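Side-chain contacts in maleylacetoacetate isomerase (Anaeromyxobacter dehalogenans, PDB 4IGJ), which probably isomerises maleylacetoacetate to fumarylacetoacetate with the help of glutathione, as zeta-class glutathione transferases do: residues R38-L43 with L48-R53; Q92-L97 with A122-V127; F157-G162 with Y195-F200; R141-R144 with G149-R152. All blocks are in the same frame, centred on the assembly; numbering follows the deposited sequence.

Contact 1 (R38-L43 with L48-R53)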
loop_
_atom_site.group_PDB
_atom_site.type_symbol
_atom_site.label_atom_id
_atom_site.label_comp_id
_atom_site.label_asym_id
_atom_site.label_seq_id
_atom_site.Cartn_x
_atom_site.Cartn_y
_atom_site.Cartn_z
ATOM N N ARG A 38 -1.696 0.540 -13.073
ATOM C CA ARG A 38 -0.576 1.258 -12.461
ATOM C C ARG A 38 0.739 0.795 -13.051
ATOM O O ARG A 38 1.614 1.615 -13.357
ATOM C CB ARG A 38 -0.527 1.038 -10.949
ATOM C CG ARG A 38 -1.804 1.425 -10.205
ATOM C CD ARG A 38 -1.848 0.667 -8.903
ATOM N NE ARG A 38 -3.042 0.933 -8.114
ATOM C CZ ARG A 38 -3.340 0.272 -6.999
ATOM N NH1 ARG A 38 -2.546 -0.700 -6.569
ATOM N NH2 ARG A 38 -4.452 0.568 -6.325
ATOM N N VAL A 39 0.883 -0.519 -13.204
ATOM C CA VAL A 39 2.108 -1.082 -13.751
ATOM C C VAL A 39 2.262 -0.755 -15.238
ATOM O O VAL A 39 3.359 -0.398 -15.686
ATOM C CB VAL A 39 2.231 -2.583 -13.444
ATOM C CG1 VAL A 39 3.508 -3.158 -14.048
ATOM C CG2 VAL A 39 2.227 -2.792 -11.924
ATOM N N ARG A 40 1.165 -0.818 -15.988
ATOM C CA ARG A 40 1.189 -0.418 -17.394
ATOM C C ARG A 40 1.658 1.026 -17.540
ATOM O O ARG A 40 2.390 1.355 -18.472
ATOM C CB ARG A 40 -0.190 -0.593 -18.039
ATOM C CG ARG A 40 -0.663 -2.026 -18.063
ATOM C CD ARG A 40 -1.794 -2.225 -19.069
ATOM N NE ARG A 40 -2.972 -1.402 -18.793
ATOM C CZ ARG A 40 -4.078 -1.835 -18.191
ATOM N NH1 ARG A 40 -4.179 -3.093 -17.765
ATOM N NH2 ARG A 40 -5.091 -0.994 -18.011
ATOM N N LEU A 41 1.242 1.889 -16.618
ATOM C CA LEU A 41 1.689 3.276 -16.629
ATOM C C LEU A 41 3.184 3.401 -16.349
ATOM O O LEU A 41 3.883 4.149 -17.034
ATOM C CB LEU A 41 0.873 4.112 -15.644
ATOM C CG LEU A 41 -0.522 4.440 -16.179
ATOM C CD1 LEU A 41 -1.355 5.037 -15.058
ATOM C CD2 LEU A 41 -0.408 5.407 -17.343
ATOM N N GLY A 42 3.685 2.653 -15.369
ATOM C CA GLY A 42 5.106 2.688 -15.076
ATOM C C GLY A 42 5.920 2.242 -16.278
ATOM O O GLY A 42 6.928 2.864 -16.603
ATOM N N LEU A 43 5.478 1.170 -16.932
ATOM C CA LEU A 43 6.170 0.650 -18.114
ATOM C C LEU A 43 6.150 1.664 -19.259
ATOM O O LEU A 43 7.181 1.920 -19.902
ATOM C CB LEU A 43 5.531 -0.663 -18.546
ATOM C CG LEU A 43 5.737 -1.798 -17.545
ATOM C CD1 LEU A 43 4.719 -2.916 -17.767
ATOM C CD2 LEU A 43 7.165 -2.337 -17.612
ATOM N N LEU A 48 9.334 1.217 -21.806
ATOM C CA LEU A 48 9.729 -0.184 -21.782
ATOM C C LEU A 48 8.737 -1.063 -22.524
ATOM O O LEU A 48 7.542 -1.087 -22.203
ATOM C CB LEU A 48 9.870 -0.665 -20.333
ATOM C CG LEU A 48 10.877 0.097 -19.474
ATOM C CD1 LEU A 48 10.772 -0.332 -18.019
ATOM C CD2 LEU A 48 12.301 -0.105 -19.988
ATOM N N ALA A 49 9.227 -1.796 -23.517
ATOM C CA ALA A 49 8.364 -2.709 -24.241
ATOM C C ALA A 49 8.102 -3.939 -23.390
ATOM O O ALA A 49 8.954 -4.355 -22.598
ATOM C CB ALA A 49 9.003 -3.106 -25.566
ATOM N N TYR A 50 6.921 -4.520 -23.555
ATOM C CA TYR A 50 6.573 -5.725 -22.825
ATOM C C TYR A 50 5.509 -6.531 -23.561
ATOM O O TYR A 50 4.723 -5.971 -24.330
ATOM C CB TYR A 50 6.105 -5.384 -21.405
ATOM C CG TYR A 50 4.814 -4.592 -21.327
ATOM C CD1 TYR A 50 3.598 -5.228 -21.142
ATOM C CD2 TYR A 50 4.819 -3.210 -21.429
ATOM C CE1 TYR A 50 2.423 -4.500 -21.063
ATOM C CE2 TYR A 50 3.658 -2.474 -21.353
ATOM C CZ TYR A 50 2.464 -3.126 -21.165
ATOM O OH TYR A 50 1.312 -2.385 -21.082
ATOM N N GLU A 51 5.501 -7.839 -23.324
ATOM C CA GLU A 51 4.438 -8.710 -23.832
ATOM C C GLU A 51 3.223 -8.656 -22.921
ATOM O O GLU A 51 3.351 -8.710 -21.698
ATOM C CB GLU A 51 4.914 -10.155 -23.912
ATOM C CG GLU A 51 6.125 -10.365 -24.785
ATOM C CD GLU A 51 6.513 -11.825 -24.866
ATOM O OE1 GLU A 51 7.257 -12.189 -25.801
ATOM O OE2 GLU A 51 6.070 -12.608 -23.994
ATOM N N TYR A 52 2.042 -8.562 -23.518
ATOM C CA TYR A 52 0.808 -8.525 -22.750
ATOM C C TYR A 52 0.249 -9.935 -22.652
ATOM O O TYR A 52 -0.049 -10.559 -23.676
ATOM C CB TYR A 52 -0.207 -7.605 -23.426
ATOM C CG TYR A 52 -1.416 -7.260 -22.577
ATOM C CD1 TYR A 52 -1.482 -6.055 -21.899
ATOM C CD2 TYR A 52 -2.499 -8.119 -22.481
ATOM C CE1 TYR A 52 -2.583 -5.721 -21.128
ATOM C CE2 TYR A 52 -3.605 -7.800 -21.705
ATOM C CZ TYR A 52 -3.643 -6.597 -21.035
ATOM O OH TYR A 52 -4.739 -6.259 -20.267
ATOM N N ARG A 53 0.116 -10.447 -21.433
ATOM C CA ARG A 53 -0.535 -11.737 -21.221
ATOM C C ARG A 53 -1.847 -11.475 -20.500
ATOM O O ARG A 53 -1.865 -11.131 -19.313
ATOM C CB ARG A 53 0.346 -12.686 -20.398
ATOM C CG ARG A 53 -0.052 -14.188 -20.469
ATOM C CD ARG A 53 -1.337 -14.545 -19.700
ATOM N NE ARG A 53 -1.456 -15.981 -19.437
ATOM C CZ ARG A 53 -2.544 -16.565 -18.939
ATOM N NH1 ARG A 53 -3.617 -15.844 -18.649
ATOM N NH2 ARG A 53 -2.562 -17.877 -18.735
HETATM O O HOH W 1 1.412 0.347 -21.024
HETATM O O HOH W 2 6.250 1.419 -22.856
#
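Leu43 meets Tyr50 through a CH-pi contact: its methyl CD1 lies over one face of the phenol ring, 3.8 Å from the ring centroid and 15° off the normal. The same leucine presents its other methyl to Leu48, CD2 to CD1 at 4.1 Å, the two side chains crossing at about a right angle. Branched leucine suits this place because each methyl serves a different neighbour.

Backbone polar groups close the turn at the C-terminal side of the helix. Leu48 N donates to Leu43 O at 3.0 Å in a nearly straight bond (171°), and water 2 joins that carbonyl to Leu48 O. The two segments belong to the beta-alpha-beta unit of the thioredoxin-like N-terminal domain, in which helix 34-45 connects the parallel strands 24-29 and 51-54; the contact therefore ties the end of the crossover helix to the chain entering the next strand.

At the other end of the Tyr50 ring, OH rests against the aliphatic part of Arg40, 3.6 Å from CG, and through water 1 it reaches Arg40 O. With CG of Tyr50 set between backbone N and carbonyl carbon (chi1 65°), one ring face comes over Leu43 CD1 and the hydroxyl arrives at Arg40. A leucine here would probably leave water 1 without its hydroxyl partner and strip the Leu43 methyl of its aromatic face. The bend of the Arg40 chain at chi3 turns its guanidinium to Ser29 OG and the carbonyls of Tyr30, Trp31 and Ala226, which bind it, while CD packs at the edge of the Tyr52 ring.

Contact 2 (Q92-L97 with A122-V127)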
loop_
_atom_site.group_PDB
_atom_site.type_symbol
_atom_site.label_atom_id
_atom_site.label_comp_id
_atom_site.label_asym_id
_atom_site.label_seq_id
_atom_site.Cartn_x
_atom_site.Cartn_y
_atom_site.Cartn_z
ATOM N N GLN A 92 2.694 -7.382 -6.550
ATOM C CA GLN A 92 2.315 -6.166 -5.804
ATOM C C GLN A 92 2.716 -4.919 -6.562
ATOM O O GLN A 92 3.898 -4.676 -6.790
ATOM C CB GLN A 92 2.864 -6.139 -4.373
ATOM C CG GLN A 92 2.140 -7.066 -3.411
ATOM C CD GLN A 92 0.745 -6.565 -3.021
ATOM O OE1 GLN A 92 0.423 -5.384 -3.167
ATOM N NE2 GLN A 92 -0.083 -7.469 -2.520
ATOM N N SER A 93 1.730 -4.127 -6.959
ATOM C CA SER A 93 1.995 -2.962 -7.806
ATOM C C SER A 93 3.112 -2.046 -7.298
ATOM O O SER A 93 3.959 -1.616 -8.078
ATOM C CB SER A 93 0.716 -2.154 -8.084
ATOM O OG SER A 93 0.209 -1.536 -6.899
ATOM N N MET A 94 3.146 -1.760 -6.000
ATOM C CA MET A 94 4.150 -0.828 -5.500
ATOM C C MET A 94 5.534 -1.440 -5.543
ATOM O O MET A 94 6.500 -0.758 -5.878
ATOM C CB MET A 94 3.825 -0.339 -4.090
ATOM C CG MET A 94 4.653 0.883 -3.676
ATOM S SD MET A 94 4.076 2.364 -4.521
ATOM C CE MET A 94 5.221 3.607 -3.912
ATOM N N ALA A 95 5.638 -2.732 -5.236
ATOM C CA ALA A 95 6.930 -3.414 -5.301
ATOM C C ALA A 95 7.434 -3.482 -6.740
ATOM O O ALA A 95 8.626 -3.279 -6.994
ATOM C CB ALA A 95 6.836 -4.819 -4.711
ATOM N N ILE A 96 6.532 -3.743 -7.682
ATOM C CA ILE A 96 6.881 -3.787 -9.099
ATOM C C ILE A 96 7.352 -2.417 -9.569
ATOM O O ILE A 96 8.394 -2.297 -10.227
ATOM C CB ILE A 96 5.684 -4.240 -9.961
ATOM C CG1 ILE A 96 5.294 -5.680 -9.627
ATOM C CG2 ILE A 96 6.017 -4.089 -11.457
ATOM C CD1 ILE A 96 3.928 -6.075 -10.186
ATOM N N LEU A 97 6.606 -1.368 -9.229
ATOM C CA LEU A 97 6.990 -0.018 -9.636
ATOM C C LEU A 97 8.311 0.435 -9.020
ATOM O O LEU A 97 9.112 1.089 -9.697
ATOM C CB LEU A 97 5.869 0.979 -9.333
ATOM C CG LEU A 97 4.643 0.809 -10.242
ATOM C CD1 LEU A 97 3.409 1.466 -9.634
ATOM C CD2 LEU A 97 4.914 1.377 -11.638
ATOM N N ALA A 122 3.680 8.582 -0.239
ATOM C CA ALA A 122 2.473 8.744 0.568
ATOM C C ALA A 122 1.233 8.893 -0.306
ATOM O O ALA A 122 0.203 8.296 -0.010
ATOM C CB ALA A 122 2.597 9.921 1.534
ATOM N N LEU A 123 1.333 9.695 -1.365
ATOM C CA LEU A 123 0.216 9.855 -2.300
ATOM C C LEU A 123 -0.150 8.514 -2.918
ATOM O O LEU A 123 -1.330 8.158 -3.007
ATOM C CB LEU A 123 0.573 10.869 -3.386
ATOM C CG LEU A 123 0.766 12.289 -2.859
ATOM C CD1 LEU A 123 1.284 13.200 -3.962
ATOM C CD2 LEU A 123 -0.538 12.824 -2.325
ATOM N N ALA A 124 0.867 7.747 -3.301
ATOM C CA ALA A 124 0.637 6.424 -3.875
ATOM C C ALA A 124 -0.057 5.512 -2.880
ATOM O O ALA A 124 -1.021 4.814 -3.224
ATOM C CB ALA A 124 1.952 5.810 -4.340
ATOM N N GLU A 125 0.429 5.518 -1.641
ATOM C CA GLU A 125 -0.115 4.630 -0.624
ATOM C C GLU A 125 -1.532 5.004 -0.181
ATOM O O GLU A 125 -2.309 4.117 0.171
ATOM C CB GLU A 125 0.832 4.509 0.577
ATOM C CG GLU A 125 2.167 3.804 0.276
ATOM C CD GLU A 125 2.045 2.299 0.009
ATOM O OE1 GLU A 125 0.921 1.742 0.020
ATOM O OE2 GLU A 125 3.103 1.657 -0.195
ATOM N N HIS A 126 -1.880 6.287 -0.241
ATOM C CA HIS A 126 -3.269 6.688 -0.003
ATOM C C HIS A 126 -4.214 5.912 -0.905
ATOM O O HIS A 126 -5.316 5.543 -0.496
ATOM C CB HIS A 126 -3.449 8.189 -0.246
ATOM C CG HIS A 126 -3.037 9.047 0.912
ATOM N ND1 HIS A 126 -3.529 8.862 2.187
ATOM C CD2 HIS A 126 -2.191 10.100 0.981
ATOM C CE1 HIS A 126 -2.999 9.764 2.993
ATOM N NE2 HIS A 126 -2.182 10.527 2.287
ATOM N N VAL A 127 -3.784 5.650 -2.134
ATOM C CA VAL A 127 -4.576 4.826 -3.039
ATOM C C VAL A 127 -4.342 3.330 -2.801
ATOM O O VAL A 127 -5.288 2.562 -2.591
ATOM C CB VAL A 127 -4.274 5.196 -4.505
ATOM C CG1 VAL A 127 -5.080 4.329 -5.453
ATOM C CG2 VAL A 127 -4.574 6.671 -4.757
#
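Met94 reaches from helix 93-103 to Ala124 on helix 114-128, its thioether end resting on the alanine methyl: CE lies 4.0 Å from Ala124 CB and SD 4.1 Å from the same carbon. The approach is purely apolar. Met94 holds CG anti to the backbone N (chi1 -166°) and bends at chi2 (74°), which carries sulfur and methyl over to the other helix; the nearest CA atoms, those of Met94 and Ala124, stand 8.2 Å apart. A long, flexible methionine suits one side of this separation and a small alanine the other, since the reach comes almost entirely from one partner.

The second contact pairs a carbon with a carboxylate oxygen. Met94 CG passes 3.9 Å from Glu125 OE2, the two chains crossing obliquely, and the glutamate arrives there because its own chain folds at chi2 (-70°). No hydrogen bond joins the two segments.

One helix comes from the thioredoxin-like domain and the other from the all-helical domain of the glutathione transferase fold, so the methionine packs across the domain interface. Next to it in sequence, Ser93 is a glutathione-binding residue. Glu125 also faces Glu125 of the second subunit, OE2 close to OE2. Two buried carboxylates brought together, beside a methionine that offers no proton, are likely to raise the pKa of at least one of them.

Contact 3 (F157-G162 with Y195-F200). With SO4 (sulfate ion), chain C.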
loop_
_atom_site.group_PDB
_atom_site.type_symbol
_atom_site.label_atom_id
_atom_site.label_comp_id
_atom_site.label_asym_id
_atom_site.label_seq_id
_atom_site.Cartn_x
_atom_site.Cartn_y
_atom_site.Cartn_z
ATOM N N PHE A 157 -18.451 5.606 -0.860
ATOM C CA PHE A 157 -18.067 6.196 0.414
ATOM C C PHE A 157 -16.552 6.187 0.599
ATOM O O PHE A 157 -15.952 7.205 0.948
ATOM C CB PHE A 157 -18.736 5.466 1.580
ATOM C CG PHE A 157 -18.279 5.953 2.926
ATOM C CD1 PHE A 157 -18.845 7.081 3.501
ATOM C CD2 PHE A 157 -17.263 5.294 3.609
ATOM C CE1 PHE A 157 -18.415 7.535 4.737
ATOM C CE2 PHE A 157 -16.830 5.744 4.851
ATOM C CZ PHE A 157 -17.407 6.866 5.411
ATOM N N PHE A 158 -15.943 5.027 0.384
ATOM C CA PHE A 158 -14.514 4.887 0.644
ATOM C C PHE A 158 -13.648 5.542 -0.421
ATOM O O PHE A 158 -12.590 6.093 -0.117
ATOM C CB PHE A 158 -14.141 3.420 0.867
ATOM C CG PHE A 158 -14.483 2.925 2.242
ATOM C CD1 PHE A 158 -13.715 3.313 3.335
ATOM C CD2 PHE A 158 -15.566 2.090 2.452
ATOM C CE1 PHE A 158 -14.030 2.878 4.605
ATOM C CE2 PHE A 158 -15.885 1.646 3.722
ATOM C CZ PHE A 158 -15.114 2.045 4.800
ATOM N N ILE A 159 -14.094 5.509 -1.671
ATOM C CA ILE A 159 -13.376 6.230 -2.712
ATOM C C ILE A 159 -13.409 7.745 -2.478
ATOM O O ILE A 159 -12.379 8.410 -2.589
ATOM C CB ILE A 159 -13.908 5.864 -4.111
ATOM C CG1 ILE A 159 -13.612 4.385 -4.410
ATOM C CG2 ILE A 159 -13.315 6.779 -5.174
ATOM C CD1 ILE A 159 -14.253 3.868 -5.693
ATOM N N ALA A 160 -14.582 8.282 -2.134
ATOM C CA ALA A 160 -14.723 9.710 -1.855
ATOM C C ALA A 160 -13.813 10.110 -0.700
ATOM O O ALA A 160 -13.127 11.134 -0.760
ATOM C CB ALA A 160 -16.180 10.060 -1.536
ATOM N N ARG A 161 -13.824 9.294 0.351
ATOM C CA ARG A 161 -12.961 9.508 1.507
ATOM C C ARG A 161 -11.493 9.588 1.092
ATOM O O ARG A 161 -10.764 10.500 1.506
ATOM C CB ARG A 161 -13.163 8.376 2.515
ATOM C CG ARG A 161 -12.226 8.429 3.698
ATOM C CD ARG A 161 -12.730 7.558 4.832
ATOM N NE ARG A 161 -12.097 7.925 6.091
ATOM C CZ ARG A 161 -12.642 8.751 6.974
ATOM N NH1 ARG A 161 -13.835 9.282 6.741
ATOM N NH2 ARG A 161 -11.999 9.040 8.096
ATOM N N GLY A 162 -11.068 8.635 0.269
ATOM C CA GLY A 162 -9.710 8.613 -0.246
ATOM C C GLY A 162 -9.361 9.801 -1.132
ATOM O O GLY A 162 -8.287 10.378 -1.005
ATOM N N TYR A 195 -10.702 6.745 -12.553
ATOM C CA TYR A 195 -11.511 5.946 -13.466
ATOM C C TYR A 195 -12.490 5.076 -12.668
ATOM O O TYR A 195 -13.664 4.953 -13.030
ATOM C CB TYR A 195 -10.593 5.094 -14.343
ATOM C CG TYR A 195 -11.252 4.033 -15.215
ATOM C CD1 TYR A 195 -11.439 4.241 -16.576
ATOM C CD2 TYR A 195 -11.614 2.798 -14.689
ATOM C CE1 TYR A 195 -12.011 3.245 -17.372
ATOM C CE2 TYR A 195 -12.186 1.817 -15.471
ATOM C CZ TYR A 195 -12.377 2.042 -16.808
ATOM O OH TYR A 195 -12.941 1.042 -17.581
ATOM N N ASN A 196 -12.031 4.479 -11.574
ATOM C CA ASN A 196 -12.928 3.662 -10.761
ATOM C C ASN A 196 -14.002 4.504 -10.076
ATOM O O ASN A 196 -15.150 4.069 -9.965
ATOM C CB ASN A 196 -12.133 2.822 -9.751
ATOM C CG ASN A 196 -11.491 1.600 -10.382
ATOM O OD1 ASN A 196 -11.530 1.418 -11.596
ATOM N ND2 ASN A 196 -10.875 0.765 -9.553
ATOM N N ALA A 197 -13.638 5.708 -9.643
ATOM C CA ALA A 197 -14.593 6.649 -9.065
ATOM C C ALA A 197 -15.732 6.902 -10.046
ATOM O O ALA A 197 -16.905 6.858 -9.666
ATOM C CB ALA A 197 -13.917 7.957 -8.703
ATOM N N ARG A 198 -15.384 7.150 -11.306
ATOM C CA ARG A 198 -16.392 7.401 -12.336
ATOM C C ARG A 198 -17.263 6.171 -12.553
ATOM O O ARG A 198 -18.484 6.278 -12.630
ATOM C CB ARG A 198 -15.733 7.852 -13.645
ATOM C CG ARG A 198 -15.086 9.223 -13.550
ATOM C CD ARG A 198 -14.488 9.676 -14.867
ATOM N NE ARG A 198 -13.578 10.799 -14.668
ATOM C CZ ARG A 198 -12.253 10.690 -14.648
ATOM N NH1 ARG A 198 -11.682 9.511 -14.844
ATOM N NH2 ARG A 198 -11.500 11.767 -14.450
ATOM N N ARG A 199 -16.635 5.001 -12.623
ATOM C CA ARG A 199 -17.332 3.729 -12.788
ATOM C C ARG A 199 -18.459 3.599 -11.762
ATOM O O ARG A 199 -19.567 3.156 -12.090
ATOM C CB ARG A 199 -16.328 2.590 -12.610
ATOM C CG ARG A 199 -16.830 1.203 -12.926
ATOM C CD ARG A 199 -15.646 0.330 -13.335
ATOM N NE ARG A 199 -16.032 -1.035 -13.664
ATOM C CZ ARG A 199 -16.134 -2.015 -12.772
ATOM N NH1 ARG A 199 -15.888 -1.783 -11.488
ATOM N NH2 ARG A 199 -16.492 -3.227 -13.163
ATOM N N PHE A 200 -18.176 4.014 -10.530
ATOM C CA PHE A 200 -19.115 3.873 -9.422
ATOM C C PHE A 200 -20.060 5.063 -9.299
ATOM O O PHE A 200 -20.837 5.146 -8.350
ATOM C CB PHE A 200 -18.355 3.659 -8.108
ATOM C CG PHE A 200 -17.742 2.295 -7.985
ATOM C CD1 PHE A 200 -18.549 1.168 -7.960
ATOM C CD2 PHE A 200 -16.367 2.137 -7.879
ATOM C CE1 PHE A 200 -17.994 -0.101 -7.852
ATOM C CE2 PHE A 200 -15.800 0.872 -7.768
ATOM C CZ PHE A 200 -16.616 -0.247 -7.752
HETATM S S SO4 C . -10.186 -2.777 -9.280
HETATM O O1 SO4 C . -11.546 -2.289 -9.417
HETATM O O2 SO4 C . -9.455 -1.901 -8.369
HETATM O O3 SO4 C . -9.570 -2.778 -10.596
HETATM O O4 SO4 C . -10.210 -4.138 -8.771
#
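Ile159 of helix 150-171 packs against Ala197 and Phe200 at the end of helix 185-199, a helix-helix contact inside the all-helical C-terminal domain of the glutathione transferase fold. Its two branches divide the work. CG2 meets the Ala197 methyl CB at 3.8 Å, and CD1 presses close to Phe200 CD2 at 3.5 Å, approaching the ring obliquely. Small alanine lets the helices come near, 6.5 Å between the CA atoms of Ile159 and Ala197, while the beta-branched isoleucine fills both directions at once. CG1 lies anti to the carbonyl carbon (chi1 -65°), which aims CD1 at the aromatic side chain. A glycine here would probably open a gap beside Phe200 and allow its ring to turn.

Further out, Phe200 is the first residue to leave helical geometry, and its ring is also backed by Arg152 and Ala155, while Leu163 adds to the cover of Ala197. Next to Ala197 in the chain, Asn196 has its amide engaged mainly by Gln135 OE1. It also touches a sulfate, probably from the crystallisation liquor, that Ser34, Gln132 and Gln135 hold as well; the bond from Asn196 ND2 to sulfate O2 is weak, 3.2 Å long and bent to 122°.

Contact 4 (R141-R144 with G149-R152); sequences RMLR and GWDR
Both partners of the salt bridge, Arg144 and Asp151, place CG between the backbone N and the carbonyl carbon (chi1 70° and 61°), which brings the two charged ends within bonding distance. From CG to NE the arginine runs extended, so its chain passes along the carboxylate before the charged end arrives: CB lies 3.6 Å from Asp151 OD1 and CD 3.5 Å from OD2. NH2 then donates to Asp151 OD2 at 3.1 Å, with an N-H...O angle of 145°. The guanidinium and carboxylate planes are well turned from each other, and OD2 is approached from above the carboxylate plane, so this is a single-bonded bridge rather than a flat two-pronged pair. Long arginine suits the exposed side and short aspartate the buried one, where the bridge probably helps to offset the cost of enclosing a carboxylate.

Leu143 supplies the apolar half. Its CB packs on Asp151 CB at 4.0 Å, and CD2 meets Trp150 CZ3 at 3.9 Å, at a slant to the broad indole. Gly149, at a positive phi, adopts a backbone form that side-chain-bearing residues seldom take and lets the chain turn back into the next helix.

The contact joins helix 137-146 to the start of helix 150-171. Trp150 further meets Trp154 edge-to-face, and it packs on Trp150 of the second subunit, whose Lys146 makes a cation-pi contact with it, so this helical corner reaches the dimer interface.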
loop_
_atom_site.group_PDB
_atom_site.type_symbol
_atom_site.label_atom_id
_atom_site.label_comp_id
_atom_site.label_asym_id
_atom_site.label_seq_id
_atom_site.Cartn_x
_atom_site.Cartn_y
_atom_site.Cartn_z
ATOM N N ARG A 141 -18.020 -8.137 -3.679
ATOM C CA ARG A 141 -18.869 -9.315 -3.828
ATOM C C ARG A 141 -19.462 -9.739 -2.494
ATOM O O ARG A 141 -20.661 -10.009 -2.401
ATOM C CB ARG A 141 -18.107 -10.483 -4.461
ATOM C CG ARG A 141 -18.902 -11.789 -4.429
ATOM C CD ARG A 141 -18.412 -12.815 -5.446
ATOM N NE ARG A 141 -16.983 -13.085 -5.325
ATOM C CZ ARG A 141 -16.101 -12.855 -6.291
ATOM N NH1 ARG A 141 -16.504 -12.354 -7.449
ATOM N NH2 ARG A 141 -14.816 -13.127 -6.105
ATOM N N MET A 142 -18.630 -9.785 -1.458
ATOM C CA MET A 142 -19.096 -10.219 -0.145
ATOM C C MET A 142 -20.087 -9.224 0.451
ATOM O O MET A 142 -21.019 -9.611 1.156
ATOM C CB MET A 142 -17.920 -10.486 0.793
ATOM C CG MET A 142 -17.318 -11.867 0.613
ATOM S SD MET A 142 -15.684 -12.025 1.345
ATOM C CE MET A 142 -16.087 -12.056 3.091
ATOM N N LEU A 143 -19.905 -7.945 0.141
ATOM C CA LEU A 143 -20.846 -6.919 0.572
ATOM C C LEU A 143 -22.230 -7.107 -0.052
ATOM O O LEU A 143 -23.236 -7.098 0.657
ATOM C CB LEU A 143 -20.318 -5.524 0.233
ATOM C CG LEU A 143 -19.090 -5.079 1.022
ATOM C CD1 LEU A 143 -18.546 -3.800 0.431
ATOM C CD2 LEU A 143 -19.415 -4.891 2.497
ATOM N N ARG A 144 -22.288 -7.269 -1.369
ATOM C CA ARG A 144 -23.588 -7.381 -2.028
ATOM C C ARG A 144 -24.205 -8.766 -1.845
ATOM O O ARG A 144 -25.407 -8.943 -2.045
ATOM C CB ARG A 144 -23.516 -6.985 -3.507
ATOM C CG ARG A 144 -22.765 -7.952 -4.385
ATOM C CD ARG A 144 -22.763 -7.485 -5.833
ATOM N NE ARG A 144 -21.913 -8.336 -6.659
ATOM C CZ ARG A 144 -20.637 -8.085 -6.930
ATOM N NH1 ARG A 144 -19.945 -8.929 -7.687
ATOM N NH2 ARG A 144 -20.050 -6.993 -6.450
ATOM N N GLY A 149 -27.029 -4.312 -3.368
ATOM C CA GLY A 149 -26.895 -2.909 -3.721
ATOM C C GLY A 149 -25.826 -2.166 -2.940
ATOM O O GLY A 149 -25.282 -1.165 -3.413
ATOM N N TRP A 150 -25.507 -2.666 -1.750
ATOM C CA TRP A 150 -24.691 -1.907 -0.809
ATOM C C TRP A 150 -23.224 -1.771 -1.215
ATOM O O TRP A 150 -22.556 -0.825 -0.789
ATOM C CB TRP A 150 -24.807 -2.484 0.606
ATOM C CG TRP A 150 -24.416 -1.500 1.669
ATOM C CD1 TRP A 150 -24.828 -0.203 1.774
ATOM C CD2 TRP A 150 -23.531 -1.729 2.774
ATOM N NE1 TRP A 150 -24.251 0.390 2.876
ATOM C CE2 TRP A 150 -23.452 -0.529 3.505
ATOM C CE3 TRP A 150 -22.801 -2.836 3.217
ATOM C CZ2 TRP A 150 -22.673 -0.406 4.659
ATOM C CZ3 TRP A 150 -22.029 -2.711 4.366
ATOM C CH2 TRP A 150 -21.969 -1.508 5.067
ATOM N N ASP A 151 -22.733 -2.694 -2.036
ATOM C CA ASP A 151 -21.336 -2.636 -2.477
ATOM C C ASP A 151 -20.999 -1.328 -3.198
ATOM O O ASP A 151 -19.907 -0.779 -3.032
ATOM C CB ASP A 151 -20.985 -3.832 -3.362
ATOM C CG ASP A 151 -21.818 -3.899 -4.627
ATOM O OD1 ASP A 151 -23.018 -3.564 -4.572
ATOM O OD2 ASP A 151 -21.271 -4.299 -5.678
ATOM N N ARG A 152 -21.934 -0.809 -3.983
ATOM C CA ARG A 152 -21.669 0.420 -4.716
ATOM C C ARG A 152 -21.735 1.677 -3.839
ATOM O O ARG A 152 -20.975 2.627 -4.045
ATOM C CB ARG A 152 -22.568 0.497 -5.955
ATOM C CG ARG A 152 -22.421 -0.750 -6.825
ATOM C CD ARG A 152 -23.194 -0.670 -8.132
ATOM N NE ARG A 152 -22.669 0.350 -9.039
ATOM C CZ ARG A 152 -21.601 0.184 -9.815
ATOM N NH1 ARG A 152 -20.929 -0.958 -9.792
ATOM N NH2 ARG A 152 -21.200 1.160 -10.618
#

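In the fold
Along the chain the order is contact 1, contact 2, contact 4, contact 3. Contact 1 lies in the N-terminal thioredoxin-like domain, contacts 3 and 4 in the helical domain, and contact 2 spans the two. Contacts 1 and 2, with centres 16 Å apart, touch directly: Arg38 and Ser93, both glutathione-binding, come together, and helix 34-45 packs on helix 93-103. Contacts 3 and 4, 14 Å apart, share helix 150-171, and Arg152 of one reaches Phe200 of the other. Contacts 1 and 4 are the most distant pair, about 31 Å between centres. Contacts 2, 3 and 4 also touch the second subunit, linking domain packing to dimer assembly.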